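Local structure of ABC transporter sugar binding protein (Xanthomonas axonopodis pv. citri, 3UOR) at residues Arg150-Arg155 / Glu281-Thr286; Arg207-His212 / Ala370-Leu375; Asn217-Gly222 / Ala401-Asp406; Asn249-Phe254 / Arg270-Arg275. The protein probably binds maltose or related sugars in the periplasm and delivers them to an ABC transporter for uptake. All coordinates share one frame; numbering follows the deposited sequence.

Contact 1: Arg150-Arg155 / Glu281-Thr286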
# COMPACT_ATOMS: atom_id res chain seq x y z
N ARG A 150 -12.55 10.50 -13.99
CA ARG A 150 -13.63 11.41 -14.36
C ARG A 150 -14.65 10.66 -15.22
O ARG A 150 -14.36 10.29 -16.37
CB ARG A 150 -13.07 12.61 -15.13
CG ARG A 150 -12.19 13.54 -14.28
CD ARG A 150 -13.02 14.63 -13.63
NE ARG A 150 -13.86 15.34 -14.61
CZ ARG A 150 -13.48 16.43 -15.29
NH1 ARG A 150 -12.27 16.94 -15.09
NH2 ARG A 150 -14.30 17.01 -16.15
N LYS A 151 -15.84 10.43 -14.66
CA LYS A 151 -16.90 9.71 -15.35
C LYS A 151 -17.33 10.42 -16.63
O LYS A 151 -17.50 9.79 -17.68
CB LYS A 151 -18.12 9.54 -14.44
CG LYS A 151 -17.87 8.65 -13.24
CD LYS A 151 -19.14 8.49 -12.40
CE LYS A 151 -18.86 7.62 -11.16
NZ LYS A 151 -20.01 7.55 -10.22
N ASP A 152 -17.53 11.73 -16.53
CA ASP A 152 -17.90 12.53 -17.69
C ASP A 152 -16.85 12.41 -18.80
O ASP A 152 -17.20 12.14 -19.95
CB ASP A 152 -18.12 13.99 -17.28
CG ASP A 152 -16.93 14.58 -16.53
OD1 ASP A 152 -16.09 13.81 -16.04
OD2 ASP A 152 -16.84 15.82 -16.43
N LEU A 153 -15.57 12.57 -18.47
CA LEU A 153 -14.52 12.46 -19.49
C LEU A 153 -14.47 11.05 -20.10
O LEU A 153 -14.20 10.89 -21.28
CB LEU A 153 -13.16 12.85 -18.91
CG LEU A 153 -12.71 14.32 -19.03
CD1 LEU A 153 -13.82 15.27 -18.64
CD2 LEU A 153 -11.44 14.62 -18.21
N LEU A 154 -14.74 10.04 -19.28
CA LEU A 154 -14.77 8.66 -19.76
C LEU A 154 -15.91 8.47 -20.77
O LEU A 154 -15.73 7.85 -21.83
CB LEU A 154 -14.95 7.69 -18.59
CG LEU A 154 -15.00 6.21 -18.97
CD1 LEU A 154 -13.67 5.76 -19.55
CD2 LEU A 154 -15.35 5.39 -17.74
N ARG A 155 -17.08 9.01 -20.43
CA ARG A 155 -18.26 8.96 -21.28
C ARG A 155 -18.05 9.74 -22.59
O ARG A 155 -18.46 9.30 -23.66
CB ARG A 155 -19.50 9.47 -20.51
CG ARG A 155 -20.77 9.68 -21.38
CD ARG A 155 -21.99 10.02 -20.54
NE ARG A 155 -21.66 10.76 -19.32
CZ ARG A 155 -21.72 10.24 -18.09
NH1 ARG A 155 -22.12 8.97 -17.94
NH2 ARG A 155 -21.39 10.97 -17.02
N GLU A 281 -20.47 16.70 -8.38
CA GLU A 281 -20.83 15.60 -7.50
C GLU A 281 -21.25 14.42 -8.37
O GLU A 281 -22.03 14.58 -9.32
CB GLU A 281 -21.94 16.01 -6.52
CG GLU A 281 -22.41 14.86 -5.61
CD GLU A 281 -22.46 15.22 -4.12
OE1 GLU A 281 -23.04 16.28 -3.76
OE2 GLU A 281 -21.94 14.44 -3.30
N GLY A 282 -20.69 13.24 -8.09
CA GLY A 282 -21.02 12.04 -8.84
C GLY A 282 -20.51 11.92 -10.28
O GLY A 282 -20.89 10.99 -10.99
N ASN A 283 -19.67 12.85 -10.72
CA ASN A 283 -19.02 12.72 -12.02
C ASN A 283 -17.59 12.17 -11.94
O ASN A 283 -16.84 12.22 -12.91
CB ASN A 283 -19.05 14.04 -12.80
CG ASN A 283 -20.39 14.27 -13.47
OD1 ASN A 283 -20.72 13.62 -14.47
ND2 ASN A 283 -21.19 15.18 -12.91
N TRP A 284 -17.21 11.65 -10.77
CA TRP A 284 -15.95 10.95 -10.65
C TRP A 284 -16.12 9.75 -9.74
O TRP A 284 -17.04 9.71 -8.93
CB TRP A 284 -14.85 11.88 -10.11
CG TRP A 284 -15.13 12.35 -8.72
CD1 TRP A 284 -15.99 13.35 -8.35
CD2 TRP A 284 -14.57 11.84 -7.50
NE1 TRP A 284 -15.98 13.50 -6.99
CE2 TRP A 284 -15.12 12.58 -6.44
CE3 TRP A 284 -13.67 10.81 -7.21
CZ2 TRP A 284 -14.80 12.34 -5.12
CZ3 TRP A 284 -13.34 10.57 -5.89
CH2 TRP A 284 -13.90 11.33 -4.86
N GLY A 285 -15.23 8.78 -9.87
CA GLY A 285 -15.29 7.60 -9.05
C GLY A 285 -13.97 6.91 -8.96
O GLY A 285 -12.95 7.45 -9.38
N THR A 286 -13.99 5.70 -8.42
CA THR A 286 -12.80 4.89 -8.28
C THR A 286 -13.06 3.55 -8.97
O THR A 286 -14.19 3.08 -8.98
CB THR A 286 -12.50 4.66 -6.81
OG1 THR A 286 -13.62 4.01 -6.21
CG2 THR A 286 -12.27 5.97 -6.09
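With CG turned away from its carbonyl carbon (chi1 -66°) and the rest of the chain fully extended, Lys-151 lays its methylenes along the backbone of Gly-282 to Gly-285. Lys-151 CB lies 3.3 Å from Asn-283 O, its CD 3.4 Å from Gly-282 O and its CE 3.6 Å from Trp-284 O, so the aliphatic part of the lysine runs past three successive carbonyls. The same carbonyl that meets CB is held by a hydrogen bond from the first turn of helix 151-156: Lys-151 N to Asn-283 O is 2.7 Å, bent at 137°, with the donor above the carbonyl plane. Asn-283 OD1 rests 3.8 Å from Asp-152 CB and approaches the edge of the Arg-155 guanidinium, whose plane is steeply inclined to the amide. Asp-152 is steadied from within its own segment by a salt bridge, Arg-150 gripping it side-on through NE and NH2, one nitrogen to each carboxylate oxygen. Leu-153 CD2 lies over one face of that guanidinium, and NH1 makes a hydrogen bond to Phe-254 O. Arg-150 and Trp-284 form an antiparallel non-hydrogen-bonded pair, their side chains on one face of the sheet. Strand 134-150 passes directly into helix 151-156, with Arg-150 as N-cap residue, while strand 284-287 pairs with the end of strand 134-150, Gly-285 bonding Tyr-149, and Arg-150 is backbone-bonded to Ala-260 of strand 259-264.

Contact 2: Arg207-His212 / Ala370-Leu375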
# COMPACT_ATOMS: atom_id res chain seq x y z
N ARG A 207 8.02 -13.73 -9.53
CA ARG A 207 8.40 -12.95 -8.37
C ARG A 207 9.49 -11.94 -8.78
O ARG A 207 10.28 -12.21 -9.69
CB ARG A 207 8.94 -13.94 -7.35
CG ARG A 207 9.08 -13.46 -5.92
CD ARG A 207 9.65 -14.60 -5.07
NE ARG A 207 9.89 -14.18 -3.70
CZ ARG A 207 8.93 -13.75 -2.89
NH1 ARG A 207 7.67 -13.72 -3.32
NH2 ARG A 207 9.22 -13.38 -1.65
N LEU A 208 9.52 -10.77 -8.15
CA LEU A 208 10.51 -9.74 -8.45
C LEU A 208 11.92 -10.06 -7.95
O LEU A 208 12.89 -9.42 -8.38
CB LEU A 208 10.04 -8.39 -7.91
CG LEU A 208 8.94 -7.75 -8.76
CD1 LEU A 208 8.43 -6.48 -8.13
CD2 LEU A 208 9.46 -7.47 -10.17
N LEU A 209 12.05 -11.02 -7.04
CA LEU A 209 13.38 -11.52 -6.64
C LEU A 209 13.42 -13.01 -6.91
O LEU A 209 12.38 -13.62 -7.15
CB LEU A 209 13.62 -11.28 -5.14
CG LEU A 209 13.55 -9.82 -4.67
CD1 LEU A 209 13.85 -9.76 -3.17
CD2 LEU A 209 14.56 -8.97 -5.47
N ARG A 210 14.60 -13.60 -6.89
CA ARG A 210 14.70 -15.03 -7.16
C ARG A 210 15.74 -15.68 -6.28
O ARG A 210 16.54 -14.99 -5.62
CB ARG A 210 15.08 -15.28 -8.63
CG ARG A 210 16.43 -14.65 -9.01
CD ARG A 210 16.71 -14.76 -10.50
NE ARG A 210 17.95 -14.06 -10.83
CZ ARG A 210 19.15 -14.59 -10.68
NH1 ARG A 210 19.28 -15.81 -10.19
NH2 ARG A 210 20.24 -13.87 -10.99
N ASP A 211 15.73 -17.01 -6.28
CA ASP A 211 16.73 -17.82 -5.61
C ASP A 211 16.88 -17.43 -4.14
O ASP A 211 17.90 -16.88 -3.72
CB ASP A 211 18.07 -17.75 -6.35
CG ASP A 211 19.11 -18.68 -5.76
OD1 ASP A 211 20.32 -18.39 -5.87
OD2 ASP A 211 18.72 -19.71 -5.17
N HIS A 212 15.85 -17.74 -3.37
CA HIS A 212 15.81 -17.47 -1.94
C HIS A 212 15.84 -15.97 -1.69
O HIS A 212 16.29 -15.51 -0.64
CB HIS A 212 16.94 -18.17 -1.20
CG HIS A 212 16.85 -19.66 -1.25
ND1 HIS A 212 17.61 -20.43 -2.10
CD2 HIS A 212 16.06 -20.53 -0.57
CE1 HIS A 212 17.31 -21.70 -1.93
NE2 HIS A 212 16.37 -21.79 -1.00
N ALA A 370 1.54 -9.38 -1.36
CA ALA A 370 2.68 -8.88 -0.59
C ALA A 370 3.93 -8.80 -1.47
O ALA A 370 4.14 -9.62 -2.36
CB ALA A 370 2.93 -9.78 0.61
N THR A 371 4.76 -7.79 -1.22
CA THR A 371 6.07 -7.67 -1.89
C THR A 371 7.04 -8.63 -1.20
O THR A 371 6.78 -9.03 -0.06
CB THR A 371 6.60 -6.23 -1.78
OG1 THR A 371 6.23 -5.69 -0.50
CG2 THR A 371 6.00 -5.37 -2.85
N PRO A 372 8.16 -8.99 -1.86
CA PRO A 372 9.09 -9.94 -1.25
C PRO A 372 9.50 -9.48 0.14
O PRO A 372 9.73 -8.31 0.32
CB PRO A 372 10.27 -9.95 -2.22
CG PRO A 372 9.62 -9.67 -3.54
CD PRO A 372 8.58 -8.64 -3.24
N LYS A 373 9.54 -10.39 1.12
CA LYS A 373 9.73 -9.97 2.51
C LYS A 373 11.19 -9.92 2.92
O LYS A 373 11.61 -10.63 3.83
CB LYS A 373 8.96 -10.88 3.47
CG LYS A 373 7.46 -10.67 3.48
CD LYS A 373 6.80 -11.87 2.83
CE LYS A 373 5.37 -12.05 3.28
NZ LYS A 373 5.20 -13.47 3.66
N VAL A 374 11.95 -9.06 2.25
CA VAL A 374 13.34 -8.81 2.63
C VAL A 374 13.50 -7.42 3.20
O VAL A 374 12.88 -6.45 2.78
CB VAL A 374 14.28 -8.99 1.45
CG1 VAL A 374 14.19 -10.42 0.94
CG2 VAL A 374 13.95 -7.99 0.33
N LEU A 375 14.34 -7.36 4.21
CA LEU A 375 14.73 -6.13 4.88
C LEU A 375 15.13 -5.03 3.87
O LEU A 375 14.81 -3.85 4.05
CB LEU A 375 15.88 -6.51 5.81
CG LEU A 375 16.62 -5.54 6.66
CD1 LEU A 375 17.23 -6.36 7.78
CD2 LEU A 375 17.66 -4.87 5.80
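A small apolar cluster joins the short two-stranded hairpin of strands 209-210 and 215-216 to the loop that leads into helix 377-394, with Pro-372 at its middle. Leu-209 CD1 touches Pro-372 CB at 3.7 Å and meets Val-374 CG2 tip to tip at 3.9 Å, so one methyl bridges two residues of the loop. The branch point also takes part, Leu-209 CG lying 4.1 Å from Pro-372 CG. Arg-207 reaches the proline from another direction: CG stands opposite the backbone N (chi1 -165°) and the chain is stretched out to NE, which carries the guanidinium over the pyrrolidine ring, a face turned to Pro-372 and NH2 3.6 Å from Pro-372 CB. Between the two loop residues that Leu-209 touches, Lys-373 is the centre of an inverse gamma turn, a bend consistent with Pro-372 and Val-374 both facing the hairpin. No hydrogen bond crosses the contact. Arg-207 NE makes a salt bridge with Asp-213, and Lys-373 NZ bonds to Leu-130 O. Trp-377, in the first turn of helix 377-394, packs against both Pro-372 and Leu-208.

Contact 3: Asn217-Gly222 / Ala401-Asp406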
# COMPACT_ATOMS: atom_id res chain seq x y z
N ASN A 217 15.25 -10.22 -9.79
CA ASN A 217 14.69 -10.94 -10.91
C ASN A 217 14.00 -9.97 -11.83
O ASN A 217 12.98 -10.31 -12.44
CB ASN A 217 13.68 -12.00 -10.45
CG ASN A 217 13.27 -12.94 -11.57
OD1 ASN A 217 14.09 -13.33 -12.39
ND2 ASN A 217 12.00 -13.31 -11.62
N PHE A 218 14.55 -8.76 -11.94
CA PHE A 218 13.96 -7.74 -12.79
C PHE A 218 14.19 -8.03 -14.27
O PHE A 218 13.47 -7.52 -15.14
CB PHE A 218 14.40 -6.34 -12.37
CG PHE A 218 13.88 -5.96 -11.00
CD1 PHE A 218 12.69 -5.26 -10.86
CD2 PHE A 218 14.57 -6.33 -9.86
CE1 PHE A 218 12.20 -4.92 -9.60
CE2 PHE A 218 14.09 -5.99 -8.60
CZ PHE A 218 12.90 -5.29 -8.47
N ARG A 219 15.17 -8.89 -14.56
CA ARG A 219 15.35 -9.39 -15.92
C ARG A 219 14.32 -10.45 -16.31
O ARG A 219 14.28 -10.90 -17.47
CB ARG A 219 16.76 -9.96 -16.08
CG ARG A 219 17.83 -8.88 -16.34
CD ARG A 219 19.21 -9.50 -16.31
NE ARG A 219 19.54 -10.00 -14.98
CZ ARG A 219 20.66 -10.63 -14.69
NH1 ARG A 219 21.56 -10.85 -15.65
NH2 ARG A 219 20.88 -11.05 -13.46
N GLY A 220 13.51 -10.88 -15.35
CA GLY A 220 12.48 -11.88 -15.62
C GLY A 220 11.39 -11.37 -16.54
O GLY A 220 11.25 -10.15 -16.72
N ALA A 221 10.62 -12.29 -17.13
CA ALA A 221 9.54 -11.92 -18.05
C ALA A 221 8.52 -10.95 -17.45
O ALA A 221 8.06 -10.03 -18.12
CB ALA A 221 8.83 -13.17 -18.60
N GLY A 222 8.17 -11.16 -16.19
CA GLY A 222 7.12 -10.37 -15.58
C GLY A 222 7.50 -8.91 -15.48
O GLY A 222 6.76 -8.02 -15.93
N ALA A 401 18.02 -1.34 -18.98
CA ALA A 401 17.36 -0.99 -17.72
C ALA A 401 17.35 -2.19 -16.79
O ALA A 401 17.86 -2.11 -15.67
CB ALA A 401 15.94 -0.52 -17.97
N VAL A 402 16.79 -3.31 -17.24
CA VAL A 402 16.59 -4.45 -16.33
C VAL A 402 17.92 -5.13 -15.94
O VAL A 402 18.09 -5.64 -14.83
CB VAL A 402 15.56 -5.47 -16.89
CG1 VAL A 402 14.22 -4.76 -17.16
CG2 VAL A 402 16.08 -6.09 -18.18
N GLN A 403 18.87 -5.10 -16.85
CA GLN A 403 20.20 -5.64 -16.58
C GLN A 403 20.86 -4.83 -15.47
O GLN A 403 21.44 -5.37 -14.51
CB GLN A 403 21.05 -5.54 -17.86
CG GLN A 403 22.48 -6.04 -17.70
CD GLN A 403 22.70 -7.36 -18.43
OE1 GLN A 403 21.95 -7.72 -19.33
NE2 GLN A 403 23.75 -8.09 -18.04
N GLU A 404 20.76 -3.52 -15.61
CA GLU A 404 21.37 -2.60 -14.67
C GLU A 404 20.65 -2.69 -13.32
O GLU A 404 21.28 -2.70 -12.28
CB GLU A 404 21.28 -1.17 -15.22
CG GLU A 404 21.77 -0.12 -14.25
CD GLU A 404 21.86 1.28 -14.86
OE1 GLU A 404 21.69 1.46 -16.09
OE2 GLU A 404 22.11 2.21 -14.07
N LEU A 405 19.31 -2.76 -13.36
CA LEU A 405 18.54 -2.87 -12.11
C LEU A 405 18.94 -4.11 -11.34
O LEU A 405 19.26 -4.02 -10.16
CB LEU A 405 17.03 -2.86 -12.39
CG LEU A 405 16.07 -2.89 -11.20
CD1 LEU A 405 16.40 -1.82 -10.15
CD2 LEU A 405 14.66 -2.70 -11.72
N ASP A 406 18.95 -5.27 -12.00
CA ASP A 406 19.46 -6.49 -11.38
C ASP A 406 20.88 -6.35 -10.78
O ASP A 406 21.15 -6.87 -9.68
CB ASP A 406 19.38 -7.70 -12.32
CG ASP A 406 18.03 -8.42 -12.24
OD1 ASP A 406 17.24 -8.10 -11.31
OD2 ASP A 406 17.76 -9.31 -13.07
O HOH W 1 21.67 -10.37 -18.83
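Asp-406 turns its carboxylate into a type I beta turn, Asn-217 to Gly-220, that leads into helix 221-235, and thereby ties this turn to helix 398-412. The carboxylate is gripped by two backbone N-H groups and one side chain. Phe-218 N reaches Asp-406 OD1 on the syn side at 2.8 Å. Arg-219 N comes to Asp-406 OD2 from above the carboxylate plane at 3.0 Å, and Arg-219 NE takes the anti lone pair of that same oxygen at 2.7 Å, nearly straight at 170°. The last is a salt bridge in which OD2 lies in the guanidinium plane, although guanidinium and carboxylate are turned 73° against each other. A bend at chi3 (-66°) folds the arginine back so that NE, and not the far end, meets the acid. Three N-H donors, two of them on OD2, and the positive charge of Arg-219 would probably stabilise the buried carboxylate as an anion.

Round the Phe-218 ring the contact is mainly apolar. Leu-405 sits over one face: its CD2 lies nearest, 3.3 Å from Phe-218 CD1, and its CG makes a CH-pi contact 4.1 Å from the ring centroid, while Asp-406 OD1 lies at the ring edge. One turn earlier in helix 398-412, Val-402 packs its CB 3.4 Å from Phe-218 O, and its CG2 meets Arg-219 CG. Phe-223 packs edge-to-face with Phe-218 and also touches Val-402 and Leu-405. Beyond the salt bridge, a water accepts from Arg-219 NH1 at 3.2 Å and donates to Gln-403 OE1 at 2.7 Å.

Contact 4: Asn249-Phe254 / Arg270-Arg275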
# COMPACT_ATOMS: atom_id res chain seq x y z
N ASN A 249 -1.47 20.93 -8.62
CA ASN A 249 -2.34 20.38 -7.59
C ASN A 249 -3.13 19.20 -8.15
O ASN A 249 -3.95 19.38 -9.05
CB ASN A 249 -3.28 21.48 -7.11
CG ASN A 249 -4.22 21.01 -6.03
OD1 ASN A 249 -5.09 20.17 -6.28
ND2 ASN A 249 -4.06 21.55 -4.83
N VAL A 250 -2.88 17.98 -7.65
CA VAL A 250 -3.43 16.79 -8.30
C VAL A 250 -4.94 16.81 -8.34
O VAL A 250 -5.54 16.33 -9.30
CB VAL A 250 -2.92 15.47 -7.69
CG1 VAL A 250 -1.40 15.36 -7.83
CG2 VAL A 250 -3.35 15.34 -6.22
N TRP A 251 -5.57 17.39 -7.33
CA TRP A 251 -7.03 17.40 -7.29
C TRP A 251 -7.63 18.39 -8.28
O TRP A 251 -8.57 18.07 -9.02
CB TRP A 251 -7.54 17.60 -5.86
CG TRP A 251 -6.87 16.65 -4.92
CD1 TRP A 251 -7.03 15.29 -4.88
CD2 TRP A 251 -5.90 16.97 -3.92
NE1 TRP A 251 -6.23 14.75 -3.91
CE2 TRP A 251 -5.53 15.76 -3.30
CE3 TRP A 251 -5.32 18.17 -3.47
CZ2 TRP A 251 -4.61 15.71 -2.25
CZ3 TRP A 251 -4.41 18.11 -2.44
CH2 TRP A 251 -4.06 16.89 -1.84
N TYR A 252 -7.08 19.60 -8.32
CA TYR A 252 -7.60 20.60 -9.25
C TYR A 252 -7.31 20.26 -10.71
O TYR A 252 -8.19 20.39 -11.55
CB TYR A 252 -7.12 21.99 -8.88
CG TYR A 252 -7.74 22.43 -7.58
CD1 TYR A 252 -9.13 22.38 -7.40
CD2 TYR A 252 -6.96 22.88 -6.51
CE1 TYR A 252 -9.71 22.77 -6.21
CE2 TYR A 252 -7.54 23.27 -5.32
CZ TYR A 252 -8.91 23.21 -5.17
OH TYR A 252 -9.50 23.60 -4.00
N GLU A 253 -6.11 19.78 -11.00
CA GLU A 253 -5.80 19.33 -12.36
C GLU A 253 -6.78 18.25 -12.83
O GLU A 253 -7.23 18.25 -13.98
CB GLU A 253 -4.36 18.84 -12.45
CG GLU A 253 -3.31 19.92 -12.21
CD GLU A 253 -3.25 20.97 -13.33
OE1 GLU A 253 -2.19 21.60 -13.47
OE2 GLU A 253 -4.26 21.16 -14.05
N PHE A 254 -7.11 17.34 -11.92
CA PHE A 254 -8.06 16.27 -12.20
C PHE A 254 -9.42 16.85 -12.56
O PHE A 254 -9.99 16.53 -13.61
CB PHE A 254 -8.15 15.35 -10.97
CG PHE A 254 -9.18 14.25 -11.08
CD1 PHE A 254 -8.85 13.02 -11.62
CD2 PHE A 254 -10.45 14.41 -10.54
CE1 PHE A 254 -9.79 11.98 -11.66
CE2 PHE A 254 -11.39 13.39 -10.58
CZ PHE A 254 -11.07 12.18 -11.13
N ARG A 270 -11.29 11.41 0.24
CA ARG A 270 -11.71 12.60 0.99
C ARG A 270 -11.26 13.89 0.32
O ARG A 270 -12.05 14.83 0.18
CB ARG A 270 -11.21 12.56 2.43
CG ARG A 270 -11.88 13.61 3.32
CD ARG A 270 -11.51 13.46 4.80
NE ARG A 270 -11.67 12.10 5.33
CZ ARG A 270 -12.75 11.33 5.17
NH1 ARG A 270 -13.80 11.76 4.46
NH2 ARG A 270 -12.79 10.12 5.71
N GLU A 271 -10.00 13.92 -0.10
CA GLU A 271 -9.44 15.12 -0.72
C GLU A 271 -10.18 15.54 -1.97
O GLU A 271 -10.40 16.73 -2.19
CB GLU A 271 -7.96 14.92 -1.01
CG GLU A 271 -7.18 14.61 0.25
CD GLU A 271 -7.43 15.63 1.34
OE1 GLU A 271 -7.50 16.84 1.02
OE2 GLU A 271 -7.57 15.24 2.51
N PHE A 272 -10.57 14.57 -2.80
CA PHE A 272 -11.33 14.90 -4.01
C PHE A 272 -12.73 15.38 -3.62
O PHE A 272 -13.27 16.30 -4.23
CB PHE A 272 -11.46 13.70 -4.94
CG PHE A 272 -10.26 13.44 -5.81
CD1 PHE A 272 -9.93 14.31 -6.84
CD2 PHE A 272 -9.48 12.32 -5.63
CE1 PHE A 272 -8.84 14.06 -7.66
CE2 PHE A 272 -8.39 12.07 -6.44
CZ PHE A 272 -8.07 12.93 -7.45
N LYS A 273 -13.32 14.73 -2.62
CA LYS A 273 -14.64 15.13 -2.16
C LYS A 273 -14.63 16.60 -1.79
O LYS A 273 -15.53 17.35 -2.18
CB LYS A 273 -15.07 14.31 -0.95
CG LYS A 273 -15.70 12.96 -1.26
CD LYS A 273 -16.03 12.23 0.04
CE LYS A 273 -16.63 10.85 -0.17
NZ LYS A 273 -16.49 9.99 1.07
N LEU A 274 -13.61 17.02 -1.06
CA LEU A 274 -13.52 18.40 -0.59
C LEU A 274 -13.39 19.43 -1.71
O LEU A 274 -13.84 20.57 -1.58
CB LEU A 274 -12.35 18.57 0.37
CG LEU A 274 -12.43 17.88 1.72
CD1 LEU A 274 -11.23 18.29 2.54
CD2 LEU A 274 -13.72 18.25 2.44
N ARG A 275 -12.78 19.04 -2.82
CA ARG A 275 -12.46 20.00 -3.87
C ARG A 275 -13.35 19.84 -5.09
O ARG A 275 -13.27 20.60 -6.05
CB ARG A 275 -10.97 19.90 -4.24
CG ARG A 275 -10.06 20.09 -3.04
CD ARG A 275 -8.61 19.84 -3.40
NE ARG A 275 -7.72 20.24 -2.32
CZ ARG A 275 -7.69 19.65 -1.13
NH1 ARG A 275 -8.51 18.65 -0.86
NH2 ARG A 275 -6.86 20.08 -0.19
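The axes of helices 250-254 and 270-275 approach to 9.8 Å and cross at -57°, with Trp-251 and Phe-272 nearest in backbone. Their side chains form an aromatic cluster with Phe-254. Trp-251 points the CD1 edge of its indole at the centre of the Phe-272 face, a T-shaped pair with planes at 87° and centroids 4.6 Å apart. Phe-272 in turn directs its CE1 edge at the face of Phe-254, less steeply, at 55°. The indole face is taken by the second helix: Glu-271 CB lies over the five-membered ring, 3.7 Å from its centroid, and the guanidinium of Arg-275 over the six-membered ring as an off-centre cation-pi contact. Val-250 CG2 packs on the opposite face. Arg-275 is fixed there by Glu-271, since its NH1 bonds both the backbone O and OE1, the latter a salt bridge of 2.8 Å. Its extended chain also lays CD over the face of Tyr-252, 4.2 Å from the ring centroid. Asn-249 caps the first helix, OD1 accepting from Tyr-252 N at 2.9 Å and weakly from Trp-251 N. Helices 250-256 and 267-275 flank strand 259-264 in the chain. Phe-272 and Val-250 rest on Tyr-262 of that strand, Phe-272 also meets Phe-148 of strand 134-150, and Trp-284 of strand 284-287 packs against Phe-254 and Phe-272.

Contacts 1 and 4 are neighbours, their centres 13 Å apart, and meet round the same part of the large sheet, where strand 284-287 and helix 250-256 come together. Contacts 2 and 3 form a second pair, 14 Å apart, joined through the hairpin by Arg-207 O and Leu-208 O, which bond Asn-217. The pairs lie some 35 to 37 Å apart between centres. Contact 2 is the most buried and has no hydrogen bond across it, only apolar and guanidinium-over-proline packing; the other three are partly buried. Contact 1 bonds the start of a helix to the loop leading into strand 284-287, contact 3 relies on a gripped carboxylate, and contact 4 on edge-to-face rings and a cation-pi contact between two helices.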